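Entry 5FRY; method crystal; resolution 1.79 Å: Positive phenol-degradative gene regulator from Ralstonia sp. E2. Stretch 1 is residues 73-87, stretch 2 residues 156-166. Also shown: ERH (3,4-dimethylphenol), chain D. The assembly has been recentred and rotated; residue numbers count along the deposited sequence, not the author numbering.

Stretch 1 73-87: HSGVRDAELAKTMRS
Stretch 2 (156-166) GYATGYTSALM

Two helices running in the same general direction pack backbone to backbone at a glycine, flanked by two tyrosine rings and small apolar side chains. Both stretches are helical around the contact (Gly75 phi/psi -66/-38, Tyr161 -62/-53). The axes cross at -37° and approach to 6.6 Å, with Gly75 CA 4.0 Å from Tyr161 CA; 571 Å² is buried in total. Gly75 permits this closeness: a CB there would point toward the partner and lie 2.1 Å from Tyr157 O, a clash. Instead, Gly75 CA makes a CA-H...O contact with Tyr157 O (3.6 Å), and Tyr161 CA returns one to Gly75 O (3.3 Å). Gly160 is likewise bare, leaving room for Val76 (chi1 t), whose CG2 lies 3.5 Å from Gly160 O.

Both tyrosines are t at chi1, with chi2 -72° in Tyr157 and -80° in Tyr161. Gly75 CA sits over one face of the Tyr157 ring, 3.7 Å from its centroid, and Tyr157 OH donates a 2.7 Å hydrogen bond to Asp78 OD2 (chi1 m, chi2 -6°), pairing two buried polar groups. The Tyr161 side chain fits as a knob among Gly75, Asp78, Ala79 and Ala82; Ala79 CB lies over one face, 4.1 Å from the ring centroid, and Ala82 CB is 3.4 Å from Tyr161 OH. Alanine is small enough to let Ala79 CB also meet Ala164 CB at 3.8 Å. Beyond them, Lys83 (m, t, t, t) leaves its CA sideways, but its extended chain reaches back, so that NZ donates to Ala164 O at 3.1 Å and CE passes 4.0 Å from Leu165 CA. The 3,4-dimethylphenol touches the same tyrosines: ERH C09 is 3.3 Å from Tyr161 CD1, and ERH C06 is 3.6 Å from Tyr157 CD1.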

ATOM      1  N   HIS A  73     -10.643   6.910   1.357  1.00 29.86           N
ATOM      2  CA  HIS A  73     -11.149   5.582   1.669  1.00 25.41           C
ATOM      3  C   HIS A  73     -10.506   5.042   2.926  1.00 24.90           C
ATOM      4  O   HIS A  73     -11.195   4.502   3.774  1.00 23.83           O
ATOM      5  CB  HIS A  73     -10.948   4.674   0.464  1.00 27.07           C
ATOM      6  CG  HIS A  73     -11.848   5.047  -0.681  1.00 35.58           C
ATOM      7  ND1 HIS A  73     -11.385   5.281  -1.960  1.00 37.43           N
ATOM      8  CD2 HIS A  73     -13.175   5.315  -0.708  1.00 36.63           C
ATOM      9  CE1 HIS A  73     -12.395   5.630  -2.735  1.00 35.35           C
ATOM     10  NE2 HIS A  73     -13.493   5.660  -2.000  1.00 39.24           N
ATOM     11  N   SER A  74      -9.178   5.190   3.051  1.00 25.47           N
ATOM     12  CA  SER A  74      -8.479   4.741   4.250  1.00 25.50           C
ATOM     13  C   SER A  74      -8.959   5.424   5.545  1.00 28.62           C
ATOM     14  O   SER A  74      -9.208   4.748   6.552  1.00 26.83           O
ATOM     15  CB  SER A  74      -6.968   4.956   4.087  1.00 25.88           C
ATOM     16  OG  SER A  74      -6.402   3.901   3.344  1.00 28.40           O
ATOM     17  N   GLY A  75      -9.088   6.753   5.527  1.00 23.07           N
ATOM     18  CA  GLY A  75      -9.459   7.504   6.729  1.00 24.90           C
ATOM     19  C   GLY A  75     -10.877   7.180   7.195  1.00 25.15           C
ATOM     20  O   GLY A  75     -11.137   7.083   8.387  1.00 24.05           O
ATOM     21  N   VAL A  76     -11.769   6.993   6.241  1.00 23.25           N
ATOM     22  CA  VAL A  76     -13.141   6.574   6.527  1.00 23.98           C
ATOM     23  C   VAL A  76     -13.196   5.198   7.192  1.00 22.56           C
ATOM     24  O   VAL A  76     -13.985   4.985   8.110  1.00 30.43           O
ATOM     25  CB  VAL A  76     -14.028   6.563   5.259  1.00 22.11           C
ATOM     26  CG1 VAL A  76     -15.406   5.869   5.556  1.00 29.66           C
ATOM     27  CG2 VAL A  76     -14.260   8.011   4.776  1.00 30.31           C
ATOM     28  N   ARG A  77     -12.397   4.246   6.719  1.00 25.06           N
ATOM     29  CA  ARG A  77     -12.420   2.936   7.344  1.00 23.10           C
ATOM     30  C   ARG A  77     -11.870   2.977   8.775  1.00 27.59           C
ATOM     31  O   ARG A  77     -12.348   2.242   9.642  1.00 26.46           O
ATOM     32  CB  ARG A  77     -11.639   1.909   6.522  1.00 23.63           C
ATOM     33  CG  ARG A  77     -12.240   1.605   5.160  1.00 30.07           C
ATOM     34  CD  ARG A  77     -13.713   1.249   5.240  1.00 36.36           C
ATOM     35  NE  ARG A  77     -14.106   0.500   4.043  1.00 44.56           N
ATOM     36  CZ  ARG A  77     -15.274  -0.114   3.879  1.00 46.44           C
ATOM     37  NH1 ARG A  77     -16.196  -0.078   4.837  1.00 45.96           N
ATOM     38  NH2 ARG A  77     -15.518  -0.767   2.749  1.00 45.83           N
ATOM     39  N   ASP A  78     -10.866   3.820   9.026  1.00 22.88           N
ATOM     40  CA  ASP A  78     -10.258   3.913  10.355  1.00 26.21           C
ATOM     41  C   ASP A  78     -11.186   4.644  11.344  1.00 30.26           C
ATOM     42  O   ASP A  78     -11.218   4.310  12.544  1.00 30.79           O
ATOM     43  CB  ASP A  78      -8.881   4.607  10.271  1.00 28.88           C
ATOM     44  CG  ASP A  78      -7.809   3.695   9.700  1.00 25.53           C
ATOM     45  OD1 ASP A  78      -8.092   2.498   9.476  1.00 25.39           O
ATOM     46  OD2 ASP A  78      -6.685   4.162   9.477  1.00 26.29           O
ATOM     47  N   ALA A  79     -11.985   5.594  10.847  1.00 25.57           N
ATOM     48  CA  ALA A  79     -12.973   6.255  11.692  1.00 28.60           C
ATOM     49  C   ALA A  79     -14.062   5.266  12.137  1.00 31.59           C
ATOM     50  O   ALA A  79     -14.617   5.413  13.212  1.00 32.68           O
ATOM     51  CB  ALA A  79     -13.616   7.417  10.982  1.00 26.20           C
ATOM     52  N   GLU A  80     -14.334   4.256  11.319  1.00 30.06           N
ATOM     53  CA  GLU A  80     -15.289   3.213  11.707  1.00 36.05           C
ATOM     54  C   GLU A  80     -14.728   2.395  12.851  1.00 36.07           C
ATOM     55  O   GLU A  80     -15.472   1.984  13.748  1.00 36.75           O
ATOM     56  CB  GLU A  80     -15.623   2.289  10.533  1.00 35.43           C
ATOM     57  CG  GLU A  80     -16.368   2.978   9.410  1.00 35.98           C
ATOM     58  CD  GLU A  80     -16.480   2.111   8.170  1.00 38.77           C
ATOM     59  OE1 GLU A  80     -15.993   0.951   8.192  1.00 36.55           O
ATOM     60  OE2 GLU A  80     -17.048   2.590   7.164  1.00 45.28           O
ATOM     61  N   LEU A  81     -13.421   2.151  12.807  1.00 31.55           N
ATOM     62  CA  LEU A  81     -12.748   1.424  13.870  1.00 37.87           C
ATOM     63  C   LEU A  81     -12.765   2.256  15.156  1.00 39.26           C
ATOM     64  O   LEU A  81     -13.005   1.725  16.240  1.00 42.73           O
ATOM     65  CB  LEU A  81     -11.315   1.059  13.459  1.00 34.53           C
ATOM     66  CG  LEU A  81     -10.399   0.482  14.540  1.00 36.30           C
ATOM     67  CD1 LEU A  81     -11.066  -0.721  15.188  1.00 38.14           C
ATOM     68  CD2 LEU A  81      -9.036   0.097  13.989  1.00 31.30           C
ATOM     69  N   ALA A  82     -12.551   3.561  15.029  1.00 35.55           N
ATOM     70  CA  ALA A  82     -12.473   4.435  16.195  1.00 41.01           C
ATOM     71  C   ALA A  82     -13.832   4.565  16.866  1.00 38.41           C
ATOM     72  O   ALA A  82     -13.928   4.628  18.090  1.00 40.93           O
ATOM     73  CB  ALA A  82     -11.941   5.810  15.801  1.00 35.23           C
ATOM     74  N   LYS A  83     -14.881   4.605  16.060  1.00 36.03           N
ATOM     75  CA  LYS A  83     -16.236   4.734  16.592  1.00 36.16           C
ATOM     76  C   LYS A  83     -16.634   3.518  17.440  1.00 41.99           C
ATOM     77  O   LYS A  83     -17.542   3.623  18.263  1.00 51.29           O
ATOM     78  CB  LYS A  83     -17.250   4.927  15.457  1.00 31.95           C
ATOM     79  CG  LYS A  83     -17.386   6.355  14.917  1.00 36.66           C
ATOM     80  CD  LYS A  83     -17.944   6.260  13.514  1.00 40.43           C
ATOM     81  CE  LYS A  83     -18.152   7.594  12.843  1.00 37.98           C
ATOM     82  NZ  LYS A  83     -19.140   7.420  11.714  1.00 40.99           N
ATOM     83  N   THR A  84     -15.949   2.396  17.243  1.00 45.10           N
ATOM     84  CA  THR A  84     -16.194   1.201  18.041  1.00 42.10           C
ATOM     85  C   THR A  84     -15.737   1.429  19.477  1.00 45.87           C
ATOM     86  O   THR A  84     -16.496   1.217  20.422  1.00 49.87           O
ATOM     87  CB  THR A  84     -15.461  -0.024  17.464  1.00 43.50           C
ATOM     88  OG1 THR A  84     -14.126   0.344  17.095  1.00 45.37           O
ATOM     89  CG2 THR A  84     -16.193  -0.556  16.241  1.00 44.78           C
ATOM     90  N   MET A  85     -14.492   1.869  19.631  1.00 46.06           N
ATOM     91  CA  MET A  85     -13.943   2.184  20.945  1.00 51.43           C
ATOM     92  C   MET A  85     -14.218   3.644  21.285  1.00 54.40           C
ATOM     93  O   MET A  85     -13.360   4.508  21.105  1.00 57.80           O
ATOM     94  CB  MET A  85     -12.440   1.907  20.980  1.00 49.25           C
ATOM     95  CG  MET A  85     -11.645   2.656  19.922  1.00 53.41           C
ATOM     96  SD  MET A  85     -10.217   1.724  19.336  1.00 68.91           S
ATOM     97  CE  MET A  85     -10.905   0.929  17.885  1.00 56.61           C
ATOM     98  N   ARG A  86     -15.425   3.911  21.773  1.00 55.81           N
ATOM     99  CA  ARG A  86     -15.853   5.269  22.072  1.00 61.35           C
ATOM    100  C   ARG A  86     -16.568   5.354  23.419  1.00 67.28           C
ATOM    101  O   ARG A  86     -17.178   6.374  23.746  1.00 71.31           O
ATOM    102  CB  ARG A  86     -16.761   5.769  20.947  1.00 59.42           C
ATOM    103  CG  ARG A  86     -17.217   7.208  21.083  1.00 66.56           C
ATOM    104  CD  ARG A  86     -17.627   7.765  19.739  1.00 66.06           C
ATOM    105  NE  ARG A  86     -18.578   8.866  19.862  1.00 67.82           N
ATOM    106  CZ  ARG A  86     -19.074   9.531  18.824  1.00 65.67           C
ATOM    107  NH1 ARG A  86     -18.698   9.200  17.593  1.00 60.61           N
ATOM    108  NH2 ARG A  86     -19.937  10.523  19.014  1.00 62.88           N
ATOM    109  N   SER A  87     -16.470   4.276  24.195  1.00 70.71           N
ATOM    110  CA  SER A  87     -17.157   4.139  25.481  1.00 74.81           C
ATOM    111  C   SER A  87     -17.194   5.421  26.312  1.00 74.62           C
ATOM    112  O   SER A  87     -18.252   6.028  26.490  1.00 76.25           O
ATOM    113  CB  SER A  87     -16.498   3.023  26.297  1.00 78.30           C
ATOM    114  OG  SER A  87     -15.084   3.154  26.285  1.00 79.88           O
ATOM    115  N   GLY A 156      -6.086  13.286   1.968  1.00 31.42           N
ATOM    116  CA  GLY A 156      -7.332  12.575   1.753  1.00 28.00           C
ATOM    117  C   GLY A 156      -7.761  11.835   3.006  1.00 29.56           C
ATOM    118  O   GLY A 156      -8.949  11.819   3.389  1.00 27.90           O
ATOM    119  N   TYR A 157      -6.776  11.244   3.658  1.00 26.66           N
ATOM    120  CA  TYR A 157      -6.989  10.462   4.862  1.00 28.30           C
ATOM    121  C   TYR A 157      -7.542  11.335   5.985  1.00 29.21           C
ATOM    122  O   TYR A 157      -8.554  10.964   6.617  1.00 27.51           O
ATOM    123  CB  TYR A 157      -5.695   9.774   5.277  1.00 26.43           C
ATOM    124  CG  TYR A 157      -5.832   8.961   6.545  1.00 25.24           C
ATOM    125  CD1 TYR A 157      -5.956   9.595   7.792  1.00 28.15           C
ATOM    126  CD2 TYR A 157      -5.882   7.569   6.499  1.00 27.22           C
ATOM    127  CE1 TYR A 157      -6.102   8.869   8.950  1.00 26.39           C
ATOM    128  CE2 TYR A 157      -6.015   6.829   7.660  1.00 21.92           C
ATOM    129  CZ  TYR A 157      -6.113   7.489   8.883  1.00 31.02           C
ATOM    130  OH  TYR A 157      -6.232   6.780  10.058  1.00 28.69           O
ATOM    131  N   ALA A 158      -6.906  12.489   6.219  1.00 28.17           N
ATOM    132  CA  ALA A 158      -7.347  13.433   7.255  1.00 31.29           C
ATOM    133  C   ALA A 158      -8.776  13.880   7.007  1.00 27.99           C
ATOM    134  O   ALA A 158      -9.603  13.912   7.926  1.00 27.77           O
ATOM    135  CB  ALA A 158      -6.439  14.645   7.329  1.00 26.29           C
ATOM    136  N   THR A 159      -9.060  14.240   5.764  1.00 27.32           N
ATOM    137  CA  THR A 159     -10.392  14.646   5.353  1.00 26.14           C
ATOM    138  C   THR A 159     -11.427  13.547   5.624  1.00 29.19           C
ATOM    139  O   THR A 159     -12.474  13.790   6.268  1.00 26.15           O
ATOM    140  CB  THR A 159     -10.384  15.026   3.860  1.00 29.55           C
ATOM    141  OG1 THR A 159      -9.453  16.102   3.662  1.00 30.94           O
ATOM    142  CG2 THR A 159     -11.750  15.446   3.385  1.00 31.89           C
ATOM    143  N   GLY A 160     -11.115  12.338   5.166  1.00 26.78           N
ATOM    144  CA  GLY A 160     -12.050  11.223   5.187  1.00 25.91           C
ATOM    145  C   GLY A 160     -12.385  10.818   6.600  1.00 29.22           C
ATOM    146  O   GLY A 160     -13.558  10.673   6.942  1.00 27.71           O
ATOM    147  N   TYR A 161     -11.353  10.679   7.417  1.00 22.92           N
ATOM    148  CA  TYR A 161     -11.493  10.297   8.817  1.00 25.42           C
ATOM    149  C   TYR A 161     -12.290  11.339   9.583  1.00 29.18           C
ATOM    150  O   TYR A 161     -13.261  11.008  10.239  1.00 29.32           O
ATOM    151  CB  TYR A 161     -10.120  10.112   9.469  1.00 26.04           C
ATOM    152  CG  TYR A 161     -10.199   9.747  10.943  1.00 27.21           C
ATOM    153  CD1 TYR A 161     -10.419  10.724  11.916  1.00 28.98           C
ATOM    154  CD2 TYR A 161     -10.069   8.429  11.358  1.00 27.00           C
ATOM    155  CE1 TYR A 161     -10.513  10.393  13.263  1.00 26.89           C
ATOM    156  CE2 TYR A 161     -10.144   8.094  12.697  1.00 30.37           C
ATOM    157  CZ  TYR A 161     -10.363   9.079  13.644  1.00 33.71           C
ATOM    158  OH  TYR A 161     -10.433   8.731  14.974  1.00 36.05           O
ATOM    159  N   THR A 162     -11.872  12.602   9.492  1.00 28.92           N
ATOM    160  CA  THR A 162     -12.539  13.655  10.258  1.00 27.27           C
ATOM    161  C   THR A 162     -13.967  13.795   9.795  1.00 27.87           C
ATOM    162  O   THR A 162     -14.890  13.950  10.600  1.00 31.12           O
ATOM    163  CB  THR A 162     -11.820  14.994  10.109  1.00 31.47           C
ATOM    164  OG1 THR A 162     -10.411  14.792  10.310  1.00 32.59           O
ATOM    165  CG2 THR A 162     -12.386  16.039  11.121  1.00 28.54           C
ATOM    166  N   SER A 163     -14.156  13.764   8.490  1.00 26.94           N
ATOM    167  CA  SER A 163     -15.508  13.845   7.934  1.00 24.35           C
ATOM    168  C   SER A 163     -16.408  12.723   8.432  1.00 31.49           C
ATOM    169  O   SER A 163     -17.556  12.978   8.774  1.00 28.77           O
ATOM    170  CB  SER A 163     -15.468  13.842   6.414  1.00 30.21           C
ATOM    171  OG  SER A 163     -14.909  15.054   5.946  1.00 27.63           O
ATOM    172  N   ALA A 164     -15.902  11.493   8.490  1.00 30.65           N
ATOM    173  CA  ALA A 164     -16.758  10.375   8.896  1.00 25.91           C
ATOM    174  C   ALA A 164     -17.096  10.480  10.378  1.00 30.79           C
ATOM    175  O   ALA A 164     -18.228  10.202  10.815  1.00 29.79           O
ATOM    176  CB  ALA A 164     -16.076   9.055   8.572  1.00 26.66           C
ATOM    177  N   LEU A 165     -16.120  10.944  11.138  1.00 29.05           N
ATOM    178  CA  LEU A 165     -16.261  11.160  12.558  1.00 27.91           C
ATOM    179  C   LEU A 165     -17.290  12.268  12.829  1.00 31.29           C
ATOM    180  O   LEU A 165     -18.097  12.136  13.743  1.00 34.36           O
ATOM    181  CB  LEU A 165     -14.895  11.513  13.175  1.00 27.79           C
ATOM    182  CG  LEU A 165     -14.913  12.000  14.625  1.00 36.97           C
ATOM    183  CD1 LEU A 165     -15.328  10.887  15.569  1.00 36.37           C
ATOM    184  CD2 LEU A 165     -13.542  12.553  15.023  1.00 31.35           C
ATOM    185  N   MET A 166     -17.286  13.320  12.003  1.00 29.13           N
ATOM    186  CA  MET A 166     -18.222  14.451  12.172  1.00 35.06           C
ATOM    187  C   MET A 166     -19.603  14.262  11.513  1.00 31.05           C
ATOM    188  O   MET A 166     -20.561  14.942  11.882  1.00 35.55           O
ATOM    189  CB  MET A 166     -17.607  15.736  11.614  1.00 32.53           C
ATOM    190  CG  MET A 166     -16.340  16.244  12.306  1.00 37.92           C
ATOM    191  SD  MET A 166     -16.610  16.989  13.931  1.00 36.48           S
ATOM    192  CE  MET A 166     -17.937  18.159  13.562  1.00 39.13           C
TER
HETATM  193  O01 ERH D1209      -2.895  12.242   9.618  1.00 33.33           O
HETATM  194  C02 ERH D1209      -5.052  14.836  11.320  1.00 38.02           C
HETATM  195  C03 ERH D1209      -6.438  12.895  10.650  1.00 39.04           C
HETATM  196  C04 ERH D1209      -6.268  14.258  11.283  1.00 40.55           C
HETATM  197  C05 ERH D1209      -3.855  14.122  10.731  1.00 34.71           C
HETATM  198  C06 ERH D1209      -5.373  12.257  10.123  1.00 37.10           C
HETATM  199  C07 ERH D1209      -4.007  12.907  10.167  1.00 37.84           C
HETATM  200  C08 ERH D1209      -4.880  16.200  11.954  1.00 40.86           C
HETATM  201  C09 ERH D1209      -7.805  12.245  10.606  1.00 38.61           C